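PDB 5VJ4: uncharacterized protein, which is of unknown function but is probably a surface lipoprotein of a relapsing fever spirochete, possibly lipid-binding, whose gene is differentially regulated in the tick-mammal cycle. Local coordinates for residues K225-V228 and V233-D236; D236-L241 and D264-V269; A247-I252 and Y276-M281. All coordinates share one frame; numbering follows the deposited sequence.

Contact 1 (K225-V228 and V233-D236); sequences KEIV and VMDD
Val233 and Met234 meet Ile227 from a short 3-10 turn, which is held by the backbone bond from Asp236 N to Val233 O, 2.9 Å long. Across the two segments themselves nothing polar passes. The work is done by Ile227 CG2: with chi1 at -72° CG1 lies beside the backbone N, which turns the CG2 methyl toward the two neighbouring side chains. It meets Val233 CG2 at 4.0 Å and lies over the flank of Met234, a selenomethionine in this crystal. Two points of that chain touch it, CG at 3.6 Å and the terminal CE, also 3.6 Å from Ile227 CG2; the selenium stands a little farther back. An unbranched, extended chain suits this place because it can lie along a branched methyl with both CG and CE; the same side chain also packs on Val178 and Arg181 of helix 176-201. Trp240 takes up another side of Ile227, and its NE1 bonds to Met234 O. Asp235, which takes no part in the apolar patch, forms a salt bridge with Arg181. Since only methyl and methylene groups and the selenium meet across the contact, its cohesion must be hydrophobic and dispersive, without the directionality of a polar bond.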
# COMPACT_ATOMS: atom_id res chain seq x y z
N LYS A 225 -21.40 1.19 -13.79
CA LYS A 225 -22.64 0.88 -14.49
C LYS A 225 -22.94 -0.62 -14.37
O LYS A 225 -24.07 -1.00 -14.03
CB LYS A 225 -22.47 1.33 -15.94
CG LYS A 225 -23.71 1.36 -16.84
CD LYS A 225 -23.34 1.57 -18.32
CE LYS A 225 -22.09 0.78 -18.72
NZ LYS A 225 -21.62 1.02 -20.12
N GLU A 226 -21.92 -1.46 -14.59
CA GLU A 226 -22.09 -2.90 -14.44
C GLU A 226 -22.08 -3.32 -12.99
O GLU A 226 -22.83 -4.19 -12.59
CB GLU A 226 -21.00 -3.65 -15.20
CG GLU A 226 -21.07 -3.42 -16.70
CD GLU A 226 -22.18 -4.22 -17.38
OE1 GLU A 226 -23.16 -3.61 -17.88
OE2 GLU A 226 -22.08 -5.47 -17.40
N ILE A 227 -21.24 -2.69 -12.20
CA ILE A 227 -21.06 -3.12 -10.83
C ILE A 227 -22.34 -3.00 -10.01
O ILE A 227 -22.65 -3.88 -9.19
CB ILE A 227 -19.90 -2.39 -10.18
CG1 ILE A 227 -18.59 -2.93 -10.76
CG2 ILE A 227 -19.85 -2.68 -8.71
CD1 ILE A 227 -17.35 -2.21 -10.29
N VAL A 228 -23.09 -1.93 -10.24
CA VAL A 228 -24.34 -1.72 -9.49
C VAL A 228 -25.37 -2.81 -9.69
O VAL A 228 -26.12 -3.12 -8.77
CB VAL A 228 -24.99 -0.35 -9.77
CG1 VAL A 228 -24.02 0.74 -9.36
CG2 VAL A 228 -25.43 -0.18 -11.22
N VAL A 233 -19.88 -8.49 -6.67
CA VAL A 233 -18.61 -8.43 -7.38
C VAL A 233 -17.57 -7.57 -6.67
O VAL A 233 -16.39 -7.94 -6.65
CB VAL A 233 -18.77 -8.05 -8.84
CG1 VAL A 233 -19.74 -9.02 -9.50
CG2 VAL A 233 -19.33 -6.66 -9.00
N MSE A 234 -18.02 -6.49 -6.03
CA MSE A 234 -17.13 -5.62 -5.22
C MSE A 234 -16.30 -6.34 -4.18
O MSE A 234 -15.23 -5.86 -3.82
CB MSE A 234 -17.88 -4.49 -4.52
CG MSE A 234 -18.92 -3.90 -5.45
SE MSE A 234 -19.60 -2.23 -4.65
CE MSE A 234 -21.38 -2.30 -5.49
N ASP A 235 -16.76 -7.49 -3.69
CA ASP A 235 -15.98 -8.22 -2.69
C ASP A 235 -14.78 -8.97 -3.31
O ASP A 235 -14.06 -9.67 -2.61
CB ASP A 235 -16.87 -9.19 -1.90
CG ASP A 235 -17.90 -8.47 -1.02
OD1 ASP A 235 -17.65 -7.31 -0.62
OD2 ASP A 235 -18.96 -9.08 -0.72
N ASP A 236 -14.57 -8.82 -4.62
CA ASP A 236 -13.40 -9.37 -5.25
C ASP A 236 -12.71 -8.27 -6.02
O ASP A 236 -13.36 -7.47 -6.71
CB ASP A 236 -13.80 -10.51 -6.21
CG ASP A 236 -12.64 -11.46 -6.52
OD1 ASP A 236 -11.65 -11.55 -5.75
OD2 ASP A 236 -12.74 -12.13 -7.56

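Contact 2 (D236-L241 and D264-V269)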
# COMPACT_ATOMS: atom_id res chain seq x y z
N ASP A 236 -14.57 -8.82 -4.62
CA ASP A 236 -13.40 -9.37 -5.25
C ASP A 236 -12.71 -8.27 -6.02
O ASP A 236 -13.36 -7.47 -6.71
CB ASP A 236 -13.80 -10.51 -6.21
CG ASP A 236 -12.64 -11.46 -6.52
OD1 ASP A 236 -11.65 -11.55 -5.75
OD2 ASP A 236 -12.74 -12.13 -7.56
N ILE A 237 -11.39 -8.22 -5.92
CA ILE A 237 -10.67 -7.20 -6.66
C ILE A 237 -10.95 -7.33 -8.17
O ILE A 237 -11.15 -6.31 -8.83
CB ILE A 237 -9.18 -7.13 -6.30
CG1 ILE A 237 -8.46 -8.38 -6.79
CG2 ILE A 237 -8.96 -6.93 -4.80
CD1 ILE A 237 -7.68 -8.12 -8.06
N TYR A 238 -11.06 -8.55 -8.69
CA TYR A 238 -11.35 -8.71 -10.14
C TYR A 238 -12.71 -8.12 -10.51
O TYR A 238 -12.99 -7.90 -11.68
CB TYR A 238 -11.32 -10.17 -10.58
CG TYR A 238 -9.97 -10.86 -10.64
CD1 TYR A 238 -9.26 -11.20 -9.46
CD2 TYR A 238 -9.40 -11.20 -11.85
CE1 TYR A 238 -8.02 -11.84 -9.53
CE2 TYR A 238 -8.15 -11.85 -11.93
CZ TYR A 238 -7.48 -12.17 -10.78
OH TYR A 238 -6.26 -12.82 -10.88
N GLY A 239 -13.56 -7.86 -9.51
CA GLY A 239 -14.89 -7.32 -9.78
C GLY A 239 -14.81 -5.90 -10.27
O GLY A 239 -15.72 -5.43 -10.94
N TRP A 240 -13.72 -5.23 -9.93
CA TRP A 240 -13.51 -3.83 -10.29
C TRP A 240 -12.73 -3.60 -11.56
O TRP A 240 -12.78 -2.51 -12.13
CB TRP A 240 -12.75 -3.17 -9.17
CG TRP A 240 -13.44 -3.20 -7.89
CD1 TRP A 240 -13.36 -4.18 -6.95
CD2 TRP A 240 -14.29 -2.18 -7.35
NE1 TRP A 240 -14.11 -3.83 -5.83
CE2 TRP A 240 -14.69 -2.61 -6.06
CE3 TRP A 240 -14.74 -0.94 -7.82
CZ2 TRP A 240 -15.53 -1.85 -5.25
CZ3 TRP A 240 -15.57 -0.17 -7.00
CH2 TRP A 240 -15.96 -0.63 -5.73
N LEU A 241 -11.98 -4.62 -11.97
CA LEU A 241 -11.20 -4.62 -13.22
C LEU A 241 -12.08 -4.74 -14.43
O LEU A 241 -13.02 -5.53 -14.44
CB LEU A 241 -10.20 -5.79 -13.23
CG LEU A 241 -9.33 -5.91 -11.96
CD1 LEU A 241 -8.29 -7.00 -12.05
CD2 LEU A 241 -8.62 -4.62 -11.65
N ASP A 264 -3.71 -19.17 -6.42
CA ASP A 264 -4.38 -18.78 -5.18
C ASP A 264 -3.54 -17.82 -4.37
O ASP A 264 -4.08 -16.82 -3.84
CB ASP A 264 -4.72 -20.01 -4.33
CG ASP A 264 -5.93 -20.77 -4.84
OD1 ASP A 264 -6.66 -20.23 -5.70
OD2 ASP A 264 -6.16 -21.90 -4.36
N LYS A 265 -2.24 -18.12 -4.26
CA LYS A 265 -1.32 -17.26 -3.54
C LYS A 265 -1.26 -15.88 -4.19
O LYS A 265 -1.37 -14.85 -3.51
CB LYS A 265 0.06 -17.87 -3.50
CG LYS A 265 0.24 -18.78 -2.31
CD LYS A 265 1.62 -19.41 -2.39
CE LYS A 265 1.74 -20.69 -1.58
NZ LYS A 265 2.84 -21.45 -2.25
N PHE A 266 -1.16 -15.90 -5.52
CA PHE A 266 -1.09 -14.69 -6.31
C PHE A 266 -2.33 -13.87 -6.05
O PHE A 266 -2.24 -12.68 -5.74
CB PHE A 266 -1.01 -15.05 -7.79
CG PHE A 266 -1.14 -13.90 -8.72
CD1 PHE A 266 -0.08 -12.99 -8.90
CD2 PHE A 266 -2.31 -13.72 -9.46
CE1 PHE A 266 -0.19 -11.92 -9.79
CE2 PHE A 266 -2.42 -12.64 -10.36
CZ PHE A 266 -1.36 -11.75 -10.52
N ASN A 267 -3.49 -14.51 -6.13
CA ASN A 267 -4.71 -13.79 -5.84
C ASN A 267 -4.83 -13.25 -4.42
O ASN A 267 -5.47 -12.22 -4.23
CB ASN A 267 -5.92 -14.61 -6.24
CG ASN A 267 -6.12 -14.65 -7.74
OD1 ASN A 267 -6.87 -15.46 -8.25
ND2 ASN A 267 -5.44 -13.75 -8.46
N ASN A 268 -4.20 -13.92 -3.45
CA ASN A 268 -4.29 -13.43 -2.09
C ASN A 268 -3.57 -12.11 -1.88
O ASN A 268 -4.09 -11.22 -1.19
CB ASN A 268 -3.89 -14.44 -1.01
CG ASN A 268 -4.17 -13.89 0.41
OD1 ASN A 268 -3.54 -14.27 1.40
ND2 ASN A 268 -5.11 -12.95 0.50
N VAL A 269 -2.41 -11.95 -2.49
CA VAL A 269 -1.73 -10.65 -2.35
C VAL A 269 -2.53 -9.54 -3.00
O VAL A 269 -2.63 -8.44 -2.44
CB VAL A 269 -0.25 -10.62 -2.76
CG1 VAL A 269 0.53 -11.61 -1.94
CG2 VAL A 269 -0.11 -11.11 -4.14
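Tyr238 meets both its partners edge-on: the amide nitrogen ND2 of Asn267 lies at the rim of its ring, close to the ring plane, and the Tyr238 hydroxyl in turn sits at the rim of the Phe266 ring. The phenol and the amide are turned steeply against each other, their planes 77° apart, so this is a polar meeting at an edge and not a stack. Asn267 ND2 donates to Tyr238 OH over 2.7 Å. The bond is moderately bent, with 145° at the hydrogen, and the oxygen is tilted from the amide plane. The same nitrogen comes within 3.4 Å of Tyr238 CE1, so it approaches from the CE1 side of the hydroxyl. Phe266 CE2 completes the contact at 3.9 Å from Tyr238 OH; with its CG anti to the backbone N (chi1 of 171°), the Phe266 ring is carried toward the tyrosine and rests on Ile249 and Phe330.

Lys263 NZ bonds to both Tyr238 OH and Asn267 OD1. With the amide nitrogen held by the phenol and the amide oxygen by the lysine, the rotation of Asn267 is probably well defined, and the ammonium may polarise the hydroxyl further. Tyrosine suits the place because its ring can pack on Leu270 and Ile249 while its tip remains polar. Its own backbone belongs to overlapping type I turns, with Gly239 N bonded to Asp236 O at 2.8 Å and Trp240 N to Ile237 O at 3.0 Å. The result is a loop of consecutive turns between helices 224-229 and 243-256, docked by one side-chain bond on the first turns of helix 263-301, in a chain that is helical with no strands.

Contact 3 (A247-I252 and Y276-M281)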
# COMPACT_ATOMS: atom_id res chain seq x y z
N ALA A 247 -6.98 -8.67 -18.68
CA ALA A 247 -5.86 -9.04 -19.57
C ALA A 247 -4.52 -8.84 -18.91
O ALA A 247 -3.74 -9.79 -18.77
CB ALA A 247 -5.92 -8.29 -20.89
N THR A 248 -4.27 -7.62 -18.42
CA THR A 248 -2.97 -7.31 -17.84
C THR A 248 -2.67 -8.20 -16.65
O THR A 248 -1.58 -8.78 -16.55
CB THR A 248 -2.82 -5.84 -17.44
OG1 THR A 248 -3.20 -5.02 -18.53
CG2 THR A 248 -1.39 -5.56 -17.12
N ILE A 249 -3.65 -8.33 -15.76
CA ILE A 249 -3.44 -9.17 -14.59
C ILE A 249 -3.12 -10.60 -14.99
O ILE A 249 -2.24 -11.22 -14.40
CB ILE A 249 -4.58 -9.11 -13.59
CG1 ILE A 249 -4.47 -7.86 -12.75
CG2 ILE A 249 -4.47 -10.26 -12.61
CD1 ILE A 249 -3.34 -7.91 -11.74
N ASN A 250 -3.79 -11.10 -16.03
CA ASN A 250 -3.55 -12.49 -16.43
C ASN A 250 -2.10 -12.63 -16.83
O ASN A 250 -1.36 -13.50 -16.32
CB ASN A 250 -4.55 -12.99 -17.51
CG ASN A 250 -5.96 -13.28 -16.93
OD1 ASN A 250 -6.17 -13.48 -15.71
ND2 ASN A 250 -6.94 -13.31 -17.82
N GLU A 251 -1.68 -11.68 -17.67
CA GLU A 251 -0.32 -11.66 -18.13
C GLU A 251 0.68 -11.60 -16.97
O GLU A 251 1.64 -12.38 -16.94
CB GLU A 251 -0.17 -10.49 -19.05
CG GLU A 251 1.14 -10.46 -19.79
CD GLU A 251 1.23 -9.22 -20.64
OE1 GLU A 251 2.35 -8.69 -20.80
OE2 GLU A 251 0.18 -8.79 -21.17
N ILE A 252 0.42 -10.72 -16.01
CA ILE A 252 1.29 -10.59 -14.85
C ILE A 252 1.33 -11.92 -14.08
O ILE A 252 2.41 -12.37 -13.65
CB ILE A 252 0.86 -9.41 -13.95
CG1 ILE A 252 1.12 -8.08 -14.67
CG2 ILE A 252 1.58 -9.46 -12.60
CD1 ILE A 252 0.88 -6.85 -13.83
N TYR A 276 -6.74 -0.24 -5.11
CA TYR A 276 -5.90 0.92 -5.25
C TYR A 276 -4.49 0.52 -5.65
O TYR A 276 -3.98 1.01 -6.66
CB TYR A 276 -5.88 1.66 -3.95
CG TYR A 276 -5.06 2.90 -3.88
CD1 TYR A 276 -5.55 4.09 -4.36
CD2 TYR A 276 -3.81 2.90 -3.26
CE1 TYR A 276 -4.82 5.26 -4.24
CE2 TYR A 276 -3.07 4.07 -3.15
CZ TYR A 276 -3.59 5.24 -3.63
OH TYR A 276 -2.87 6.40 -3.55
N TYR A 277 -3.86 -0.38 -4.90
CA TYR A 277 -2.50 -0.82 -5.30
C TYR A 277 -2.47 -1.72 -6.52
O TYR A 277 -1.50 -1.71 -7.24
CB TYR A 277 -1.71 -1.44 -4.18
CG TYR A 277 -1.48 -0.46 -3.11
CD1 TYR A 277 -2.42 -0.25 -2.11
CD2 TYR A 277 -0.35 0.34 -3.13
CE1 TYR A 277 -2.24 0.72 -1.15
CE2 TYR A 277 -0.16 1.31 -2.19
CZ TYR A 277 -1.11 1.51 -1.20
OH TYR A 277 -0.93 2.48 -0.24
N VAL A 278 -3.54 -2.48 -6.73
CA VAL A 278 -3.54 -3.38 -7.83
C VAL A 278 -3.54 -2.59 -9.12
O VAL A 278 -2.73 -2.86 -10.00
CB VAL A 278 -4.71 -4.37 -7.81
CG1 VAL A 278 -4.83 -5.07 -9.16
CG2 VAL A 278 -4.48 -5.41 -6.74
N VAL A 279 -4.43 -1.61 -9.25
CA VAL A 279 -4.49 -0.89 -10.52
C VAL A 279 -3.22 -0.10 -10.80
O VAL A 279 -2.77 -0.03 -11.93
CB VAL A 279 -5.73 -0.00 -10.68
CG1 VAL A 279 -6.97 -0.86 -10.59
CG2 VAL A 279 -5.79 1.10 -9.66
N ARG A 280 -2.60 0.45 -9.77
CA ARG A 280 -1.38 1.17 -10.02
C ARG A 280 -0.26 0.25 -10.53
O ARG A 280 0.47 0.61 -11.44
CB ARG A 280 -0.96 1.92 -8.79
CG ARG A 280 0.16 2.85 -9.11
CD ARG A 280 0.44 3.75 -7.94
NE ARG A 280 1.49 4.69 -8.33
CZ ARG A 280 2.79 4.48 -8.12
NH1 ARG A 280 3.66 5.39 -8.51
NH2 ARG A 280 3.21 3.37 -7.50
N MSE A 281 -0.15 -0.95 -9.99
CA MSE A 281 0.85 -1.89 -10.47
C MSE A 281 0.56 -2.22 -11.90
O MSE A 281 1.47 -2.51 -12.64
CB MSE A 281 0.77 -3.13 -9.64
CG MSE A 281 1.67 -4.19 -10.24
SE MSE A 281 1.19 -5.96 -9.48
CE MSE A 281 -0.36 -6.54 -10.51
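Ile249 and Ile252 meet Val278 and Met281 in a buried, wholly apolar contact between two helices that follow one another in the chain, well inside the protein. The short segments cross nearly at right angles, 81° between their N-to-C directions, with axes 11.1 Å apart. At that separation the backbones stay well clear of each other, and long side chains must bridge the gap. Met281, present as selenomethionine, does most of this. Its CG is anti to the backbone N, and a bend at chi3 of 81° turns the terminal methyl CE toward helix 243-256.

That methyl is received by two isoleucine ends one turn apart. The Ile249 side chain crosses that of Met281 at about a right angle, with its CD1 3.5 Å from Met281 CE, while Ile252 CD1 meets the same carbon tip to tip at 3.6 Å. Ile249 CD1 also touches Val278 CG1, at 4.1 Å. Each helix therefore contributes residues three apart, side by side on one face, in an orthogonal helix-helix packing, the short helix 243-256 lying across the long helix 263-301. Isoleucine fits because its CG1-CD1 branch makes the closer approach to Met281, and Ile252 CG2 adds a longer one at 4.1 Å from Met281 CE; the flexible methionine adapts its end to both, and the short, branched valine lines the flank.

Polar residues fringe the patch along the same helix pair. Glu251 OE1 bonds to Tyr285 OH, and Thr248 OG1 bonds to Arg286 NE as well as to Asp244 O in the preceding turn of its own helix, which satisfies a hydroxyl on a buried residue. Beyond the isoleucines, Met281 also packs on Ile341, and Tyr277 carries helix 263-301 to the dimer interface, where its ring meets Tyr277 of the second subunit.

Contact 1 comes first along the chain and closes a tight loop of four residues as helix 224-229 gives way to the connection that follows. Contact 2 starts on Asp236, where contact 1 ends, and spans helix 243-256 to reach the beginning of helix 263-301. Contact 3 opens inside that span and closes farther along the long helix, so contacts 2 and 3 cross rather than nest, whereas contacts 1 and 3 are in series and do not touch. Trp240 and Gly239 join contact 1 to contact 2; Ile249 and Ile252 join contact 2 to contact 3. Together they tie helix 224-229, its following loop and helix 243-256 to the long helix.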